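Local coordinates for protein COMB10 (Helicobacter pylori, PDB 2BHV) that probably serves as a VirB10-like core subunit of the Com type IV secretion system, at residues 48-53 with 64-70; 86-91 with 106-112. All coordinates share one frame; numbering follows the deposited sequence.

Contact 1: residues 48-53 with 64-70; sequences IPAFLI and VIAQVES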
loop_
_atom_site.group_PDB
_atom_site.type_symbol
_atom_site.label_atom_id
_atom_site.label_comp_id
_atom_site.label_asym_id
_atom_site.label_seq_id
_atom_site.Cartn_x
_atom_site.Cartn_y
_atom_site.Cartn_z
ATOM N N ILE A 48 -29.024 -16.364 -1.305
ATOM C CA ILE A 48 -28.865 -17.813 -1.386
ATOM C C ILE A 48 -27.572 -18.217 -0.680
ATOM O O ILE A 48 -26.480 -18.022 -1.209
ATOM C CB ILE A 48 -28.821 -18.288 -2.838
ATOM C CG1 ILE A 48 -30.063 -17.843 -3.591
ATOM C CG2 ILE A 48 -28.662 -19.793 -2.901
ATOM C CD1 ILE A 48 -29.868 -17.802 -5.073
ATOM N N PRO A 49 -27.690 -18.778 0.526
ATOM C CA PRO A 49 -26.494 -19.131 1.264
ATOM C C PRO A 49 -25.831 -20.389 0.695
ATOM O O PRO A 49 -26.501 -21.377 0.398
ATOM C CB PRO A 49 -27.020 -19.377 2.667
ATOM C CG PRO A 49 -28.410 -19.829 2.454
ATOM C CD PRO A 49 -28.916 -19.131 1.252
ATOM N N ALA A 50 -24.520 -20.333 0.532
ATOM C CA ALA A 50 -23.772 -21.454 -0.001
ATOM C C ALA A 50 -22.377 -21.472 0.600
ATOM O O ALA A 50 -21.886 -20.456 1.098
ATOM C CB ALA A 50 -23.702 -21.381 -1.518
ATOM N N PHE A 51 -21.750 -22.637 0.570
ATOM C CA PHE A 51 -20.361 -22.766 0.946
ATOM C C PHE A 51 -19.545 -23.279 -0.230
ATOM O O PHE A 51 -20.063 -24.027 -1.064
ATOM C CB PHE A 51 -20.192 -23.666 2.182
ATOM C CG PHE A 51 -20.605 -25.114 1.975
ATOM C CD1 PHE A 51 -19.684 -26.057 1.528
ATOM C CD2 PHE A 51 -21.899 -25.538 2.280
ATOM C CE1 PHE A 51 -20.052 -27.390 1.357
ATOM C CE2 PHE A 51 -22.272 -26.854 2.105
ATOM C CZ PHE A 51 -21.349 -27.784 1.646
ATOM N N LEU A 52 -18.275 -22.869 -0.295
ATOM C CA LEU A 52 -17.406 -23.240 -1.402
ATOM C C LEU A 52 -16.806 -24.607 -1.201
ATOM O O LEU A 52 -16.234 -24.881 -0.146
ATOM C CB LEU A 52 -16.278 -22.241 -1.545
ATOM C CG LEU A 52 -16.600 -20.785 -1.863
ATOM C CD1 LEU A 52 -15.303 -20.009 -2.010
ATOM C CD2 LEU A 52 -17.452 -20.658 -3.129
ATOM N N ILE A 53 -16.940 -25.457 -2.222
ATOM C CA ILE A 53 -16.329 -26.787 -2.238
ATOM C C ILE A 53 -14.919 -26.673 -2.790
ATOM O O ILE A 53 -14.036 -27.417 -2.403
ATOM C CB ILE A 53 -17.165 -27.779 -3.082
ATOM C CG1 ILE A 53 -18.514 -28.026 -2.411
ATOM C CG2 ILE A 53 -16.436 -29.094 -3.271
ATOM C CD1 ILE A 53 -19.590 -28.508 -3.366
ATOM N N VAL A 64 -15.066 -22.579 -9.883
ATOM C CA VAL A 64 -15.462 -22.702 -8.481
ATOM C C VAL A 64 -16.781 -23.438 -8.365
ATOM O O VAL A 64 -17.683 -23.235 -9.180
ATOM C CB VAL A 64 -15.565 -21.313 -7.767
ATOM C CG1 VAL A 64 -16.636 -20.442 -8.388
ATOM C CG2 VAL A 64 -15.832 -21.484 -6.300
ATOM N N ILE A 65 -16.885 -24.301 -7.356
ATOM C CA ILE A 65 -18.126 -25.001 -7.081
ATOM C C ILE A 65 -18.594 -24.672 -5.666
ATOM O O ILE A 65 -17.849 -24.825 -4.703
ATOM C CB ILE A 65 -17.964 -26.516 -7.243
ATOM C CG1 ILE A 65 -17.403 -26.857 -8.621
ATOM C CG2 ILE A 65 -19.295 -27.226 -7.016
ATOM C CD1 ILE A 65 -16.833 -28.256 -8.712
ATOM N N ALA A 66 -19.829 -24.203 -5.550
ATOM C CA ALA A 66 -20.443 -23.975 -4.250
ATOM C C ALA A 66 -21.647 -24.904 -4.052
ATOM O O ALA A 66 -22.201 -25.459 -5.008
ATOM C CB ALA A 66 -20.858 -22.547 -4.117
ATOM N N GLN A 67 -22.053 -25.068 -2.799
ATOM C CA GLN A 67 -23.212 -25.869 -2.488
ATOM C C GLN A 67 -24.249 -25.098 -1.687
ATOM O O GLN A 67 -23.944 -24.529 -0.664
ATOM C CB GLN A 67 -22.792 -27.101 -1.730
ATOM C CG GLN A 67 -23.877 -28.118 -1.697
ATOM C CD GLN A 67 -23.511 -29.313 -0.909
ATOM O OE1 GLN A 67 -24.073 -29.545 0.151
ATOM N NE2 GLN A 67 -22.568 -30.097 -1.416
ATOM N N VAL A 68 -25.487 -25.102 -2.165
ATOM C CA VAL A 68 -26.562 -24.325 -1.555
ATOM C C VAL A 68 -26.953 -24.929 -0.213
ATOM O O VAL A 68 -27.093 -26.142 -0.092
ATOM C CB VAL A 68 -27.782 -24.223 -2.489
ATOM C CG1 VAL A 68 -28.837 -23.334 -1.872
ATOM C CG2 VAL A 68 -27.373 -23.660 -3.827
ATOM N N GLU A 69 -27.133 -24.079 0.792
ATOM C CA GLU A 69 -27.286 -24.556 2.170
ATOM C C GLU A 69 -28.714 -24.809 2.637
ATOM O O GLU A 69 -28.915 -25.430 3.672
ATOM C CB GLU A 69 -26.570 -23.626 3.141
ATOM C CG GLU A 69 -25.080 -23.686 3.005
ATOM C CD GLU A 69 -24.380 -22.897 4.058
ATOM O OE1 GLU A 69 -24.494 -23.235 5.244
ATOM O OE2 GLU A 69 -23.698 -21.922 3.701
ATOM N N SER A 70 -29.699 -24.339 1.880
ATOM C CA SER A 70 -31.110 -24.508 2.243
ATOM C C SER A 70 -32.010 -24.271 1.045
ATOM O O SER A 70 -31.611 -23.604 0.089
ATOM C CB SER A 70 -31.494 -23.546 3.366
ATOM O OG SER A 70 -31.114 -22.222 3.048
#

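Contact 2: residues 86-91 with 106-112; sequences SKVIGY and VWSRIIT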
loop_
_atom_site.group_PDB
_atom_site.type_symbol
_atom_site.label_atom_id
_atom_site.label_comp_id
_atom_site.label_asym_id
_atom_site.label_seq_id
_atom_site.Cartn_x
_atom_site.Cartn_y
_atom_site.Cartn_z
ATOM N N SER A 86 -28.022 -28.291 -3.795
ATOM C CA SER A 86 -27.646 -28.045 -5.200
ATOM C C SER A 86 -26.206 -27.540 -5.316
ATOM O O SER A 86 -25.706 -26.794 -4.464
ATOM C CB SER A 86 -28.577 -27.050 -5.879
ATOM O OG SER A 86 -29.917 -27.241 -5.500
ATOM N N LYS A 87 -25.536 -27.967 -6.373
ATOM C CA LYS A 87 -24.231 -27.445 -6.686
ATOM C C LYS A 87 -24.411 -26.207 -7.558
ATOM O O LYS A 87 -25.262 -26.196 -8.445
ATOM C CB LYS A 87 -23.401 -28.507 -7.399
ATOM C CG LYS A 87 -22.570 -29.413 -6.480
ATOM C CD LYS A 87 -23.288 -29.819 -5.166
ATOM C CE LYS A 87 -23.156 -31.328 -4.869
ATOM N NZ LYS A 87 -21.780 -31.885 -5.055
ATOM N N VAL A 88 -23.636 -25.156 -7.285
ATOM C CA VAL A 88 -23.573 -23.994 -8.177
ATOM C C VAL A 88 -22.202 -23.946 -8.807
ATOM O O VAL A 88 -21.190 -23.954 -8.107
ATOM C CB VAL A 88 -23.819 -22.650 -7.442
ATOM C CG1 VAL A 88 -24.198 -21.567 -8.444
ATOM C CG2 VAL A 88 -24.908 -22.780 -6.399
ATOM N N ILE A 89 -22.163 -23.910 -10.128
ATOM C CA ILE A 89 -20.890 -23.893 -10.833
ATOM C C ILE A 89 -20.619 -22.494 -11.357
ATOM O O ILE A 89 -21.451 -21.907 -12.057
ATOM C CB ILE A 89 -20.856 -24.929 -11.968
ATOM C CG1 ILE A 89 -21.081 -26.325 -11.400
ATOM C CG2 ILE A 89 -19.545 -24.871 -12.707
ATOM C CD1 ILE A 89 -21.532 -27.331 -12.427
ATOM N N GLY A 90 -19.453 -21.963 -10.995
ATOM C CA GLY A 90 -19.022 -20.643 -11.432
ATOM C C GLY A 90 -17.614 -20.611 -12.010
ATOM O O GLY A 90 -16.847 -21.560 -11.858
ATOM N N TYR A 91 -17.284 -19.507 -12.678
ATOM C CA TYR A 91 -15.957 -19.289 -13.214
ATOM C C TYR A 91 -15.488 -17.953 -12.721
ATOM O O TYR A 91 -16.246 -17.005 -12.702
ATOM C CB TYR A 91 -15.987 -19.337 -14.736
ATOM C CG TYR A 91 -16.481 -20.657 -15.247
ATOM C CD1 TYR A 91 -15.616 -21.739 -15.391
ATOM C CD2 TYR A 91 -17.822 -20.846 -15.558
ATOM C CE1 TYR A 91 -16.075 -22.981 -15.845
ATOM C CE2 TYR A 91 -18.293 -22.080 -16.013
ATOM C CZ TYR A 91 -17.416 -23.137 -16.150
ATOM O OH TYR A 91 -17.895 -24.336 -16.596
ATOM N N VAL A 106 -18.630 -15.386 -12.227
ATOM C CA VAL A 106 -19.848 -15.581 -12.996
ATOM C C VAL A 106 -20.435 -16.935 -12.655
ATOM O O VAL A 106 -19.881 -17.960 -13.014
ATOM C CB VAL A 106 -19.584 -15.521 -14.507
ATOM C CG1 VAL A 106 -20.892 -15.607 -15.293
ATOM C CG2 VAL A 106 -18.853 -14.268 -14.858
ATOM N N TRP A 107 -21.548 -16.940 -11.943
ATOM C CA TRP A 107 -22.232 -18.182 -11.671
ATOM C C TRP A 107 -23.011 -18.596 -12.917
ATOM O O TRP A 107 -23.942 -17.907 -13.333
ATOM C CB TRP A 107 -23.136 -18.046 -10.442
ATOM C CG TRP A 107 -22.366 -17.723 -9.179
ATOM C CD1 TRP A 107 -22.372 -16.541 -8.504
ATOM C CD2 TRP A 107 -21.474 -18.593 -8.454
ATOM N NE1 TRP A 107 -21.543 -16.610 -7.403
ATOM C CE2 TRP A 107 -20.983 -17.857 -7.344
ATOM C CE3 TRP A 107 -21.043 -19.923 -8.633
ATOM C CZ2 TRP A 107 -20.089 -18.401 -6.415
ATOM C CZ3 TRP A 107 -20.150 -20.463 -7.706
ATOM C CH2 TRP A 107 -19.684 -19.699 -6.612
ATOM N N SER A 108 -22.617 -19.714 -13.520
ATOM C CA SER A 108 -23.134 -20.078 -14.832
ATOM C C SER A 108 -24.259 -21.099 -14.784
ATOM O O SER A 108 -25.232 -20.961 -15.512
ATOM C CB SER A 108 -22.018 -20.552 -15.768
ATOM O OG SER A 108 -21.604 -21.853 -15.437
ATOM N N ARG A 109 -24.133 -22.130 -13.951
ATOM C CA ARG A 109 -25.249 -23.065 -13.787
ATOM C C ARG A 109 -25.391 -23.691 -12.413
ATOM O O ARG A 109 -24.424 -23.787 -11.659
ATOM C CB ARG A 109 -25.291 -24.123 -14.896
ATOM C CG ARG A 109 -24.240 -25.214 -14.842
ATOM C CD ARG A 109 -24.312 -26.071 -16.136
ATOM N NE ARG A 109 -23.329 -27.159 -16.163
ATOM C CZ ARG A 109 -22.007 -26.998 -16.342
ATOM N NH1 ARG A 109 -21.480 -25.769 -16.512
ATOM N NH2 ARG A 109 -21.200 -28.071 -16.346
ATOM N N ILE A 110 -26.625 -24.084 -12.104
ATOM C CA ILE A 110 -26.975 -24.757 -10.857
ATOM C C ILE A 110 -27.434 -26.174 -11.188
ATOM O O ILE A 110 -28.277 -26.359 -12.061
ATOM C CB ILE A 110 -28.129 -24.040 -10.137
ATOM C CG1 ILE A 110 -27.768 -22.583 -9.830
ATOM C CG2 ILE A 110 -28.509 -24.769 -8.859
ATOM C CD1 ILE A 110 -28.983 -21.676 -9.574
ATOM N N ILE A 111 -26.873 -27.169 -10.502
ATOM C CA ILE A 111 -27.299 -28.556 -10.668
ATOM C C ILE A 111 -28.000 -29.044 -9.402
ATOM O O ILE A 111 -27.378 -29.134 -8.337
ATOM C CB ILE A 111 -26.119 -29.487 -11.029
ATOM C CG1 ILE A 111 -25.419 -28.985 -12.301
ATOM C CG2 ILE A 111 -26.606 -30.930 -11.186
ATOM C CD1 ILE A 111 -24.151 -29.752 -12.668
ATOM N N THR A 112 -29.296 -29.341 -9.511
ATOM C CA THR A 112 -30.052 -29.802 -8.351
ATOM C C THR A 112 -29.644 -31.234 -7.990
ATOM O O THR A 112 -29.085 -31.957 -8.820
ATOM C CB THR A 112 -31.602 -29.715 -8.535
ATOM O OG1 THR A 112 -32.061 -30.738 -9.443
ATOM C CG2 THR A 112 -32.040 -28.324 -8.993
#

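Contact 1: residues 48-53 with 64-70
Phe51 and Gln67 face each other as the hydrogen-bonded pair of an antiparallel strand pairing, in which strands 48-52 and 64-68 run side by side in the large mixed sheet of this VirB10-family periplasmic domain. Their segment axes come within 4.4 Å, and the 135° between chain directions reflects a strong twist. Four backbone bonds join the segments: Phe51 N to Gln67 O and Gln67 N to Phe51 O close the central ring, Glu69 N reaches Pro49 O, and Ile53 N reaches Ile65 O at 2.7 Å. The last two carry the pairing just past the strand ends.

The buried face is apolar. CG2 of Ile48 meets CG1 of Val68 at 3.7 Å, Ala50 and Ala66 bring their methyls together, and Leu52 CD2 touches both Val64 CG2, at 3.7 Å, and Ala66 CB. Trp107 of strand 103-111 packs on Ala66 from this side.

The other face mixes ring, amide and carboxylate. Phe51 CG stands between its backbone N and carbonyl carbon (chi1 64°), which sets the ring alongside Gln67. Gln67 CB forms a CH-pi contact over one ring face, 4.0 Å from the centroid, and the amide plane is turned 57° from the ring. Ile53 CD1 touches Gln67 CB as well as Ile65 CG2. Glu69, whose OE1 is salt-bridged to Arg221, sends its aliphatic stem past the ring edge, where CG lies in the ring plane 3.8 Å from Phe51 CD2.

Contact 2: residues 86-91 with 106-112
Strands 87-91 and 106-111 pair antiparallel as the two arms of a beta hairpin, and the register slips by one between Ile89 and Gly90, where Ser108 and Arg109 both face Ile89 in a classic beta bulge. Ile89 O accepts from both backbone nitrogens, from Ser108 N at 2.9 Å and from Arg109 N at 3.3 Å, while Ile89 N gives a nearly straight bond to Arg109 O (2.7 Å, 175° at the hydrogen). Regular pairs continue at Lys87-Ile111 and Tyr91-Val106.

Beyond the bulge, the Trp107 indole leans against bare backbone: its CE3 lies 3.5 Å from Gly90 CA. A chi1 of -161° turns Val88 CG1 away from the backbone N, where it meets the same CE3 at 3.6 Å and also touches Ile110 CG1. Trp107 NE1 is hydrogen-bonded to Thr154 OG1 of strand 152-156. On the reverse face, Ile89 CD1 sits 3.9 Å above the centre of the Arg109 guanidinium and 3.6 Å from Ile111 CD1. Tyr91 CE2 approaches Ser108 OG, which lies at the ring edge.

The Ile89 methyl thus covers one flat face of the guanidinium, whose N-H groups lie in its plane, leaving polar bonding across this hairpin mainly to the backbone.

In the fold
Contacts 1 and 2 lie in series along the chain and side by side in one mixed sheet, their centres about 9 Å apart. Strands 62-68 and 87-94 are neighbours, probably joined by hydrogen bonds from Val88 N to Ala66 O and from Gly90 N to Val64 O, so four strands adjacent in the sheet (48-52, 62-68, 87-94, 103-111) run antiparallel. Trp107 CZ3 reaches Val64 CG1 at 3.6 Å, giving both contacts a shared apolar face. Contact 2 is buried, helix 132-146 touching Tyr91 and Val106, and sets a guanidinium and a tyrosine ring beside isoleucines; contact 1, partly buried, gathers a ring, an amide and a salt-bridged carboxylate. Pairing is regular in contact 1, bulged in contact 2.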